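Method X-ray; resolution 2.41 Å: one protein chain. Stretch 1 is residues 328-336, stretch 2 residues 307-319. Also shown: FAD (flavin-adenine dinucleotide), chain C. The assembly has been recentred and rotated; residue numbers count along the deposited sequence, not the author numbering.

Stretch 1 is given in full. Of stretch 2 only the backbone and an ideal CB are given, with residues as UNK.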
ATOM      1  N   TYR A 328      16.818 -24.948  13.537  1.00 49.22           N
ATOM      2  CA  TYR A 328      15.822 -25.153  12.529  1.00 49.41           C
ATOM      3  C   TYR A 328      16.302 -24.486  11.237  1.00 48.20           C
ATOM      4  O   TYR A 328      17.160 -23.610  11.278  1.00 53.02           O
ATOM      5  CB  TYR A 328      14.458 -24.602  12.984  1.00 46.48           C
ATOM      6  CG  TYR A 328      13.898 -25.210  14.247  1.00 46.07           C
ATOM      7  CD1 TYR A 328      14.286 -24.725  15.478  1.00 51.28           C
ATOM      8  CD2 TYR A 328      12.990 -26.259  14.221  1.00 49.38           C
ATOM      9  CE1 TYR A 328      13.823 -25.276  16.659  1.00 55.75           C
ATOM     10  CE2 TYR A 328      12.499 -26.815  15.394  1.00 52.04           C
ATOM     11  CZ  TYR A 328      12.912 -26.313  16.619  1.00 53.51           C
ATOM     12  OH  TYR A 328      12.457 -26.791  17.812  1.00 49.86           O
ATOM     13  N   ALA A 329      15.662 -24.866  10.121  1.00 47.96           N
ATOM     14  CA  ALA A 329      15.950 -24.370   8.779  1.00 51.55           C
ATOM     15  C   ALA A 329      14.635 -24.190   8.026  1.00 49.51           C
ATOM     16  O   ALA A 329      13.727 -24.999   8.203  1.00 53.13           O
ATOM     17  CB  ALA A 329      16.843 -25.347   8.042  1.00 48.96           C
ATOM     18  N   CYS A 330      14.583 -23.163   7.168  1.00 48.46           N
ATOM     19  CA  CYS A 330      13.413 -22.836   6.361  1.00 48.97           C
ATOM     20  C   CYS A 330      13.834 -21.886   5.226  1.00 50.47           C
ATOM     21  O   CYS A 330      13.592 -20.701   5.301  1.00 48.55           O
ATOM     22  CB  CYS A 330      12.294 -22.256   7.234  1.00 50.54           C
ATOM     23  SG  CYS A 330      10.670 -22.241   6.425  1.00 48.84           S
ATOM     24  N   THR A 331      14.457 -22.448   4.173  1.00 50.73           N
ATOM     25  CA  THR A 331      14.920 -21.714   2.978  1.00 51.27           C
ATOM     26  C   THR A 331      15.095 -22.673   1.808  1.00 50.38           C
ATOM     27  O   THR A 331      15.234 -23.853   2.006  1.00 53.77           O
ATOM     28  CB  THR A 331      16.291 -21.040   3.140  1.00 48.02           C
ATOM     29  OG1 THR A 331      16.998 -21.823   4.099  1.00 49.25           O
ATOM     30  CG2 THR A 331      16.186 -19.598   3.575  1.00 56.37           C
ATOM     31  N   GLY A 332      15.116 -22.101   0.603  1.00 50.93           N
ATOM     32  CA  GLY A 332      15.296 -22.820  -0.633  1.00 50.31           C
ATOM     33  C   GLY A 332      13.988 -23.000  -1.372  1.00 50.57           C
ATOM     34  O   GLY A 332      13.805 -24.023  -2.009  1.00 53.86           O
ATOM     35  N   HIS A 333      13.110 -21.986  -1.304  1.00 46.30           N
ATOM     36  CA  HIS A 333      11.766 -22.046  -1.866  1.00 44.14           C
ATOM     37  C   HIS A 333      11.776 -21.653  -3.345  1.00 45.41           C
ATOM     38  O   HIS A 333      10.748 -21.753  -4.037  1.00 45.23           O
ATOM     39  CB  HIS A 333      10.812 -21.140  -1.067  1.00 46.89           C
ATOM     40  CG  HIS A 333      10.520 -21.616   0.318  1.00 40.97           C
ATOM     41  ND1 HIS A 333      11.388 -21.406   1.351  1.00 38.60           N
ATOM     42  CD2 HIS A 333       9.454 -22.280   0.831  1.00 41.75           C
ATOM     43  CE1 HIS A 333      10.870 -21.890   2.473  1.00 44.47           C
ATOM     44  NE2 HIS A 333       9.681 -22.454   2.180  1.00 42.40           N
ATOM     45  N   TYR A 334      12.920 -21.138  -3.805  1.00 46.83           N
ATOM     46  CA  TYR A 334      13.177 -20.903  -5.215  1.00 42.32           C
ATOM     47  C   TYR A 334      12.077 -20.011  -5.787  1.00 41.89           C
ATOM     48  O   TYR A 334      12.030 -18.869  -5.444  1.00 52.29           O
ATOM     49  CB  TYR A 334      13.346 -22.236  -5.942  1.00 42.31           C
ATOM     50  CG  TYR A 334      13.788 -22.105  -7.372  1.00 42.96           C
ATOM     51  CD1 TYR A 334      14.677 -21.110  -7.754  1.00 44.61           C
ATOM     52  CD2 TYR A 334      13.365 -23.004  -8.336  1.00 41.88           C
ATOM     53  CE1 TYR A 334      15.122 -20.993  -9.059  1.00 40.95           C
ATOM     54  CE2 TYR A 334      13.792 -22.893  -9.652  1.00 42.58           C
ATOM     55  CZ  TYR A 334      14.684 -21.891 -10.010  1.00 45.56           C
ATOM     56  OH  TYR A 334      15.133 -21.761 -11.294  1.00 49.24           O
ATOM     57  N   ARG A 335      11.183 -20.557  -6.612  1.00 39.01           N
ATOM     58  CA  ARG A 335      10.269 -19.781  -7.391  1.00 42.67           C
ATOM     59  C   ARG A 335       8.874 -19.674  -6.727  1.00 42.66           C
ATOM     60  O   ARG A 335       7.944 -19.129  -7.332  1.00 41.23           O
ATOM     61  CB  ARG A 335      10.115 -20.431  -8.778  1.00 49.62           C
ATOM     62  CG  ARG A 335      11.246 -20.153  -9.753  1.00 52.25           C
ATOM     63  CD  ARG A 335      11.022 -20.751 -11.132  1.00 56.70           C
ATOM     64  NE  ARG A 335       9.838 -20.233 -11.809  1.00 66.50           N
ATOM     65  CZ  ARG A 335       8.658 -20.865 -11.904  1.00 70.65           C
ATOM     66  NH1 ARG A 335       8.514 -22.095 -11.432  1.00 71.93           N
ATOM     67  NH2 ARG A 335       7.623 -20.248 -12.457  1.00 62.14           N
ATOM     68  N   ASN A 336       8.683 -20.225  -5.526  1.00 40.69           N
ATOM     69  CA  ASN A 336       7.335 -20.377  -4.983  1.00 46.66           C
ATOM     70  C   ASN A 336       7.298 -20.040  -3.484  1.00 48.02           C
ATOM     71  O   ASN A 336       6.445 -20.529  -2.767  1.00 49.98           O
ATOM     72  CB  ASN A 336       6.814 -21.801  -5.202  1.00 49.20           C
ATOM     73  CG  ASN A 336       6.670 -22.166  -6.663  1.00 54.00           C
ATOM     74  OD1 ASN A 336       5.723 -21.742  -7.326  1.00 51.83           O
ATOM     75  ND2 ASN A 336       7.612 -22.946  -7.174  1.00 57.13           N
ATOM     76  N   UNK A 307      16.908 -12.128  -6.409  1.00 43.43           N
ATOM     77  CA  UNK A 307      17.745 -13.334  -6.283  1.00 44.24           C
ATOM     78  C   UNK A 307      16.915 -14.485  -5.700  1.00 48.67           C
ATOM     79  O   UNK A 307      16.817 -14.629  -4.468  1.00 48.13           O
ATOM     80  CB  UNK A 307      18.966 -13.058  -5.403  1.00 44.24           C
ATOM     81  N   UNK A 308      16.334 -15.299  -6.599  1.00 45.13           N
ATOM     82  CA  UNK A 308      15.585 -16.467  -6.210  1.00 40.21           C
ATOM     83  C   UNK A 308      16.499 -17.446  -5.490  1.00 39.97           C
ATOM     84  O   UNK A 308      17.515 -17.887  -6.038  1.00 37.18           O
ATOM     85  CB  UNK A 308      14.933 -17.123  -7.429  1.00 40.21           C
ATOM     86  N   UNK A 309      16.109 -17.890  -4.278  1.00 41.64           N
ATOM     87  CA  UNK A 309      16.905 -18.858  -3.523  1.00 43.65           C
ATOM     88  C   UNK A 309      16.657 -20.317  -3.948  1.00 45.12           C
ATOM     89  O   UNK A 309      15.832 -20.998  -3.359  1.00 53.82           O
ATOM     90  CB  UNK A 309      16.606 -18.705  -2.030  1.00 43.65           C
ATOM     91  N   UNK A 310      17.414 -20.787  -4.944  1.00 50.68           N
ATOM     92  CA  UNK A 310      17.403 -22.184  -5.337  1.00 47.89           C
ATOM     93  C   UNK A 310      17.960 -23.037  -4.187  1.00 48.08           C
ATOM     94  O   UNK A 310      18.818 -22.613  -3.416  1.00 52.62           O
ATOM     95  CB  UNK A 310      18.213 -22.392  -6.618  1.00 47.89           C
ATOM     96  N   UNK A 311      17.427 -24.246  -4.122  1.00 44.82           N
ATOM     97  CA  UNK A 311      17.829 -25.264  -3.135  1.00 49.79           C
ATOM     98  C   UNK A 311      18.838 -26.194  -3.808  1.00 47.01           C
ATOM     99  O   UNK A 311      18.693 -26.448  -4.986  1.00 51.82           O
ATOM    100  CB  UNK A 311      16.624 -26.047  -2.611  1.00 49.79           C
ATOM    101  N   UNK A 312      19.810 -26.715  -3.074  1.00 45.10           N
ATOM    102  CA  UNK A 312      20.734 -27.687  -3.705  1.00 52.66           C
ATOM    103  C   UNK A 312      19.997 -29.011  -3.909  1.00 50.45           C
ATOM    104  O   UNK A 312      20.339 -29.711  -4.846  1.00 52.92           O
ATOM    105  CB  UNK A 312      21.986 -27.897  -2.852  1.00 52.66           C
ATOM    106  N   UNK A 313      19.031 -29.318  -3.043  1.00 54.65           N
ATOM    107  CA  UNK A 313      18.219 -30.556  -3.087  1.00 51.18           C
ATOM    108  C   UNK A 313      16.942 -30.353  -3.902  1.00 50.73           C
ATOM    109  O   UNK A 313      16.102 -31.247  -3.867  1.00 55.19           O
ATOM    110  CB  UNK A 313      17.859 -31.011  -1.671  1.00 51.18           C
ATOM    111  N   UNK A 314      16.800 -29.188  -4.539  1.00 52.41           N
ATOM    112  CA  UNK A 314      15.663 -28.791  -5.418  1.00 59.56           C
ATOM    113  C   UNK A 314      14.317 -28.750  -4.687  1.00 55.60           C
ATOM    114  O   UNK A 314      13.285 -28.900  -5.330  1.00 52.66           O
ATOM    115  CB  UNK A 314      15.555 -29.761  -6.596  1.00 59.56           C
ATOM    116  N   UNK A 315      14.355 -28.497  -3.392  1.00 52.15           N
ATOM    117  CA  UNK A 315      13.171 -28.412  -2.529  1.00 51.78           C
ATOM    118  C   UNK A 315      13.619 -27.654  -1.294  1.00 46.30           C
ATOM    119  O   UNK A 315      14.728 -27.860  -0.868  1.00 50.37           O
ATOM    120  CB  UNK A 315      12.602 -29.788  -2.177  1.00 51.78           C
ATOM    121  N   UNK A 316      12.785 -26.803  -0.687  1.00 51.61           N
ATOM    122  CA  UNK A 316      13.215 -26.061   0.473  1.00 52.08           C
ATOM    123  C   UNK A 316      13.480 -26.966   1.677  1.00 52.98           C
ATOM    124  O   UNK A 316      12.856 -27.976   1.811  1.00 47.28           O
ATOM    125  CB  UNK A 316      12.164 -25.008   0.829  1.00 52.08           C
ATOM    126  N   UNK A 317      14.431 -26.562   2.505  1.00 46.05           N
ATOM    127  CA  UNK A 317      14.716 -27.305   3.744  1.00 46.04           C
ATOM    128  C   UNK A 317      13.840 -26.695   4.825  1.00 47.12           C
ATOM    129  O   UNK A 317      13.982 -25.528   5.103  1.00 49.71           O
ATOM    130  CB  UNK A 317      16.197 -27.247   4.125  1.00 46.04           C
ATOM    131  N   UNK A 318      12.904 -27.477   5.341  1.00 54.38           N
ATOM    132  CA  UNK A 318      11.977 -27.033   6.406  1.00 50.81           C
ATOM    133  C   UNK A 318      12.022 -28.081   7.513  1.00 52.44           C
ATOM    134  O   UNK A 318      11.384 -29.115   7.359  1.00 53.27           O
ATOM    135  CB  UNK A 318      10.552 -26.848   5.881  1.00 50.81           C
ATOM    136  N   UNK A 319      12.747 -27.804   8.590  1.00 48.50           N
ATOM    137  CA  UNK A 319      12.904 -28.821   9.614  1.00 49.82           C
ATOM    138  C   UNK A 319      13.885 -28.494  10.720  1.00 50.59           C
ATOM    139  O   UNK A 319      14.539 -27.453  10.735  1.00 56.35           O
ATOM    140  CB  UNK A 319      13.337 -30.130   8.951  1.00 49.82           C
TER
HETATM  141  PA  FAD C 401      14.724 -13.405   0.877  1.00 38.69           P
HETATM  142  O1A FAD C 401      13.541 -12.553   0.635  1.00 37.72           O
HETATM  143  O2A FAD C 401      15.915 -13.184  -0.013  1.00 42.97           O
HETATM  144  O5B FAD C 401      15.066 -13.268   2.406  1.00 38.33           O
HETATM  145  C5B FAD C 401      16.320 -13.647   2.872  1.00 42.63           C
HETATM  146  C4B FAD C 401      16.712 -12.548   3.822  1.00 42.95           C
HETATM  147  O4B FAD C 401      17.713 -13.055   4.685  1.00 45.62           O
HETATM  148  C3B FAD C 401      17.316 -11.358   3.112  1.00 46.89           C
HETATM  149  O3B FAD C 401      16.531 -10.200   3.476  1.00 45.60           O
HETATM  150  C2B FAD C 401      18.746 -11.240   3.633  1.00 45.88           C
HETATM  151  O2B FAD C 401      19.072  -9.884   3.968  1.00 47.47           O
HETATM  152  C1B FAD C 401      18.680 -12.024   4.909  1.00 46.85           C
HETATM  153  N9A FAD C 401      19.928 -12.646   5.342  1.00 50.27           N
HETATM  154  C8A FAD C 401      20.660 -13.520   4.623  1.00 53.45           C
HETATM  155  N7A FAD C 401      21.738 -13.914   5.326  1.00 54.37           N
HETATM  156  C5A FAD C 401      21.666 -13.322   6.529  1.00 47.91           C
HETATM  157  C6A FAD C 401      22.494 -13.335   7.732  1.00 46.60           C
HETATM  158  N6A FAD C 401      23.613 -14.092   7.718  1.00 43.45           N
HETATM  159  N1A FAD C 401      22.121 -12.550   8.777  1.00 43.45           N
HETATM  160  C2A FAD C 401      21.016 -11.798   8.709  1.00 46.03           C
HETATM  161  N3A FAD C 401      20.204 -11.736   7.628  1.00 44.72           N
HETATM  162  C4A FAD C 401      20.475 -12.480   6.538  1.00 47.78           C
HETATM  163  N1  FAD C 401       7.472 -16.478  -5.705  1.00 47.62           N
HETATM  164  C2  FAD C 401       6.137 -16.758  -5.846  1.00 50.23           C
HETATM  165  O2  FAD C 401       5.642 -17.487  -4.953  1.00 50.48           O
HETATM  166  N3  FAD C 401       5.391 -16.279  -6.871  1.00 44.83           N
HETATM  167  C4  FAD C 401       5.943 -15.451  -7.786  1.00 48.53           C
HETATM  168  O4  FAD C 401       5.291 -14.940  -8.733  1.00 49.30           O
HETATM  169  C4X FAD C 401       7.392 -15.140  -7.691  1.00 44.04           C
HETATM  170  N5  FAD C 401       8.010 -14.366  -8.591  1.00 44.38           N
HETATM  171  C5X FAD C 401       9.321 -14.077  -8.469  1.00 45.99           C
HETATM  172  C6  FAD C 401       9.919 -13.247  -9.401  1.00 45.49           C
HETATM  173  C7  FAD C 401      11.267 -12.949  -9.298  1.00 42.93           C
HETATM  174  C7M FAD C 401      11.935 -12.053 -10.327  1.00 45.57           C
HETATM  175  C8  FAD C 401      12.058 -13.482  -8.195  1.00 39.81           C
HETATM  176  C8M FAD C 401      13.537 -13.152  -8.049  1.00 42.23           C
HETATM  177  C9  FAD C 401      11.465 -14.290  -7.280  1.00 43.06           C
HETATM  178  C9A FAD C 401      10.130 -14.616  -7.358  1.00 42.03           C
HETATM  179  N10 FAD C 401       9.519 -15.427  -6.391  1.00 44.20           N
HETATM  180  C10 FAD C 401       8.145 -15.712  -6.565  1.00 45.03           C
HETATM  181  C1' FAD C 401      10.252 -16.094  -5.306  1.00 43.11           C
HETATM  182  C2' FAD C 401      10.312 -15.445  -3.960  1.00 44.31           C
HETATM  183  O2' FAD C 401      10.871 -14.132  -4.132  1.00 44.03           O
HETATM  184  C3' FAD C 401      11.216 -16.297  -3.087  1.00 45.36           C
HETATM  185  O3' FAD C 401      11.006 -17.725  -3.293  1.00 41.84           O
HETATM  186  C4' FAD C 401      11.053 -15.795  -1.646  1.00 44.83           C
HETATM  187  O4' FAD C 401      11.166 -14.362  -1.603  1.00 44.84           O
HETATM  188  C5' FAD C 401      12.124 -16.314  -0.725  1.00 43.18           C
HETATM  189  O5' FAD C 401      12.002 -15.602   0.492  1.00 45.66           O
HETATM  190  P   FAD C 401      13.155 -15.717   1.585  1.00 43.19           P
HETATM  191  O1P FAD C 401      13.612 -17.124   1.715  1.00 46.21           O
HETATM  192  O2P FAD C 401      12.699 -14.932   2.785  1.00 44.16           O
HETATM  193  O3P FAD C 401      14.337 -14.977   0.751  1.00 43.56           O

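Position 307 lies beyond the reach of stretch 1, so the contact leaves the choice open. The deposited residue is Leu307, and its backbone N is 3.9 Å from FAD C8M.

At position 308 CA-to-CB points toward stretch 1, and the ideal CB lies 3.9 Å from Tyr334 O. The flavin ring is also near, so a long side chain with a flat or apolar surface would suit. It is Arg308. Its CB packs 3.9 Å from Tyr334 CD1 and its CD 4.0 Å from Arg335 CG. FAD C8 lies over one face of the guanidinium, and CG is 3.3 Å from FAD C8M.

Position 309 points sideways, with its ideal CB 4.5 Å from Gly332 CA. Its phi of -83° allows many residues, proline included. Its backbone O accepts a weak hydrogen bond from Tyr334 N at 2.9 Å, which makes no demand on the side chain. It is Pro309, whose CG comes 3.8 Å from FAD C5'.

At position 310 CA-to-CB points away overall, yet the ideal CB is 3.9 Å from Tyr334 CD1. A long side chain could turn back over that ring; both apolar and amide groups would fit. It is Gln310, with chi1 t and chi2 p. NE2 lies over one face of the Tyr334 ring, 3.3 Å from CE2. Gln310 OE1 also accepts a very short hydrogen bond from the backbone N of the next residue, 311.

Position 311 points sideways, with its ideal CB 3.5 Å from Gly332 O. A small residue suits this close approach. It is Ser311. Its CB stays 3.5 Å from Gly332 O, while Ser311 OG donates a hydrogen bond to the backbone O of 315, bracing the loop.

Positions 312, 313, 314 and 315 have nothing of stretch 1 within 5.5 Å of their ideal CB atoms. The positive phi of 62° at 314 would favour glycine or asparagine but does not exclude others. They are Asn312, His313, Glu314 and Ala315.

Position 316 points toward stretch 1, with its ideal CB 3.7 Å from His333 ND1. Its N has Gly332 O 3.2 Å away, and phi is -66°. A compact apolar residue fits, and proline is allowed. It is Pro316. It has no hydrogen on N to share with that oxygen, and its CB sits over the His333 ring face, 3.7 Å from the centroid.

Position 317 pairs with Thr331: its N donates to Thr331 O at 2.9 Å, and Thr331 N donates to its O at 3.3 Å. The side chain shares a face with Ala329 and Thr331. Ala329 is small, so a large residue would fit. It is Tyr317, with CB 4.4 Å from Ala329 CB.

Position 318 faces the side of Cys330, its ideal CB 4.6 Å from Cys330 SG. Long apolar residues suit. It is Met318, with SD 3.9 Å from Cys330 SG and 3.6 Å from His333 NE2.

Position 319 pairs with Ala329: its N donates to Ala329 O at 3.0 Å and its O accepts from Ala329 N at 2.9 Å. The nearly flat backbone, 172/176, favours glycine. It is Gly319.

Stretch 2 (307-319) LRPQSNHEAPYMG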
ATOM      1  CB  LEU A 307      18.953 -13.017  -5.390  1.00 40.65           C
ATOM      2  CG  LEU A 307      19.788 -11.819  -5.847  1.00 41.78           C
ATOM      3  CD1 LEU A 307      21.038 -11.672  -4.990  1.00 41.34           C
ATOM      4  CD2 LEU A 307      20.168 -11.932  -7.316  1.00 38.56           C
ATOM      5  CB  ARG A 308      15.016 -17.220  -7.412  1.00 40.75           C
ATOM      6  CG  ARG A 308      14.200 -16.384  -8.384  1.00 41.85           C
ATOM      7  CD  ARG A 308      13.922 -17.218  -9.614  1.00 44.80           C
ATOM      8  NE  ARG A 308      13.227 -16.502 -10.655  1.00 44.05           N
ATOM      9  CZ  ARG A 308      13.832 -15.867 -11.636  1.00 44.66           C
ATOM     10  NH1 ARG A 308      15.126 -15.608 -11.533  1.00 46.49           N
ATOM     11  NH2 ARG A 308      13.146 -15.532 -12.720  1.00 41.70           N
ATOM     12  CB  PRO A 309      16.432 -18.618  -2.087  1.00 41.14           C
ATOM     13  CG  PRO A 309      14.992 -18.234  -2.244  1.00 43.14           C
ATOM     14  CD  PRO A 309      14.893 -17.478  -3.562  1.00 39.49           C
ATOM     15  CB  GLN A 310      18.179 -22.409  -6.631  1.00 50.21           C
ATOM     16  CG  GLN A 310      18.165 -23.855  -7.139  1.00 53.44           C
ATOM     17  CD  GLN A 310      16.792 -24.491  -7.153  1.00 54.24           C
ATOM     18  OE1 GLN A 310      16.211 -24.799  -6.115  1.00 53.72           O
ATOM     19  NE2 GLN A 310      16.270 -24.704  -8.346  1.00 54.35           N
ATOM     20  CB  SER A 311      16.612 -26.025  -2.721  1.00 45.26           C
ATOM     21  OG  SER A 311      16.937 -27.006  -1.778  1.00 41.18           O
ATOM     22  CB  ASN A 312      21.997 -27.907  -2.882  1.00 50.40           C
ATOM     23  CG  ASN A 312      23.028 -26.830  -3.094  1.00 49.78           C
ATOM     24  OD1 ASN A 312      22.938 -26.062  -4.032  1.00 55.21           O
ATOM     25  ND2 ASN A 312      24.005 -26.761  -2.217  1.00 52.56           N
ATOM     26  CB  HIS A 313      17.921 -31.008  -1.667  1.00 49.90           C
ATOM     27  CG  HIS A 313      19.134 -31.491  -0.959  1.00 52.97           C
ATOM     28  ND1 HIS A 313      19.322 -32.800  -0.646  1.00 59.44           N
ATOM     29  CD2 HIS A 313      20.230 -30.852  -0.532  1.00 54.70           C
ATOM     30  CE1 HIS A 313      20.467 -32.939  -0.029  1.00 59.16           C
ATOM     31  NE2 HIS A 313      21.036 -31.760   0.057  1.00 52.74           N
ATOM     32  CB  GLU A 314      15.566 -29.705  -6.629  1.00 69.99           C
ATOM     33  CG  GLU A 314      16.638 -29.456  -7.649  1.00 72.63           C
ATOM     34  CD  GLU A 314      16.358 -30.271  -8.888  1.00 77.72           C
ATOM     35  OE1 GLU A 314      16.310 -31.497  -8.773  1.00 77.35           O
ATOM     36  OE2 GLU A 314      16.155 -29.667  -9.939  1.00 83.85           O
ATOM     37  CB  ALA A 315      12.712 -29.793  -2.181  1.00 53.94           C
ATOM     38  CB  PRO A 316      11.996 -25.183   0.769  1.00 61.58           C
ATOM     39  CG  PRO A 316      10.846 -25.951   0.197  1.00 56.24           C
ATOM     40  CD  PRO A 316      11.405 -26.560  -1.060  1.00 53.44           C
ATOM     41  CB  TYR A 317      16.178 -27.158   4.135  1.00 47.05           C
ATOM     42  CG  TYR A 317      17.161 -27.327   3.012  1.00 48.54           C
ATOM     43  CD1 TYR A 317      17.554 -26.246   2.264  1.00 42.66           C
ATOM     44  CD2 TYR A 317      17.714 -28.557   2.717  1.00 50.73           C
ATOM     45  CE1 TYR A 317      18.468 -26.381   1.245  1.00 54.90           C
ATOM     46  CE2 TYR A 317      18.625 -28.713   1.692  1.00 52.83           C
ATOM     47  CZ  TYR A 317      19.011 -27.614   0.958  1.00 53.62           C
ATOM     48  OH  TYR A 317      19.915 -27.708  -0.047  1.00 57.49           O
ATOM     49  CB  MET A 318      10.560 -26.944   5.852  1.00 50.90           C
ATOM     50  CG  MET A 318      10.489 -26.266   4.520  1.00 53.80           C
ATOM     51  SD  MET A 318       9.065 -25.207   4.426  1.00 65.55           S
ATOM     52  CE  MET A 318       7.954 -26.262   3.511  1.00 68.94           C
TER
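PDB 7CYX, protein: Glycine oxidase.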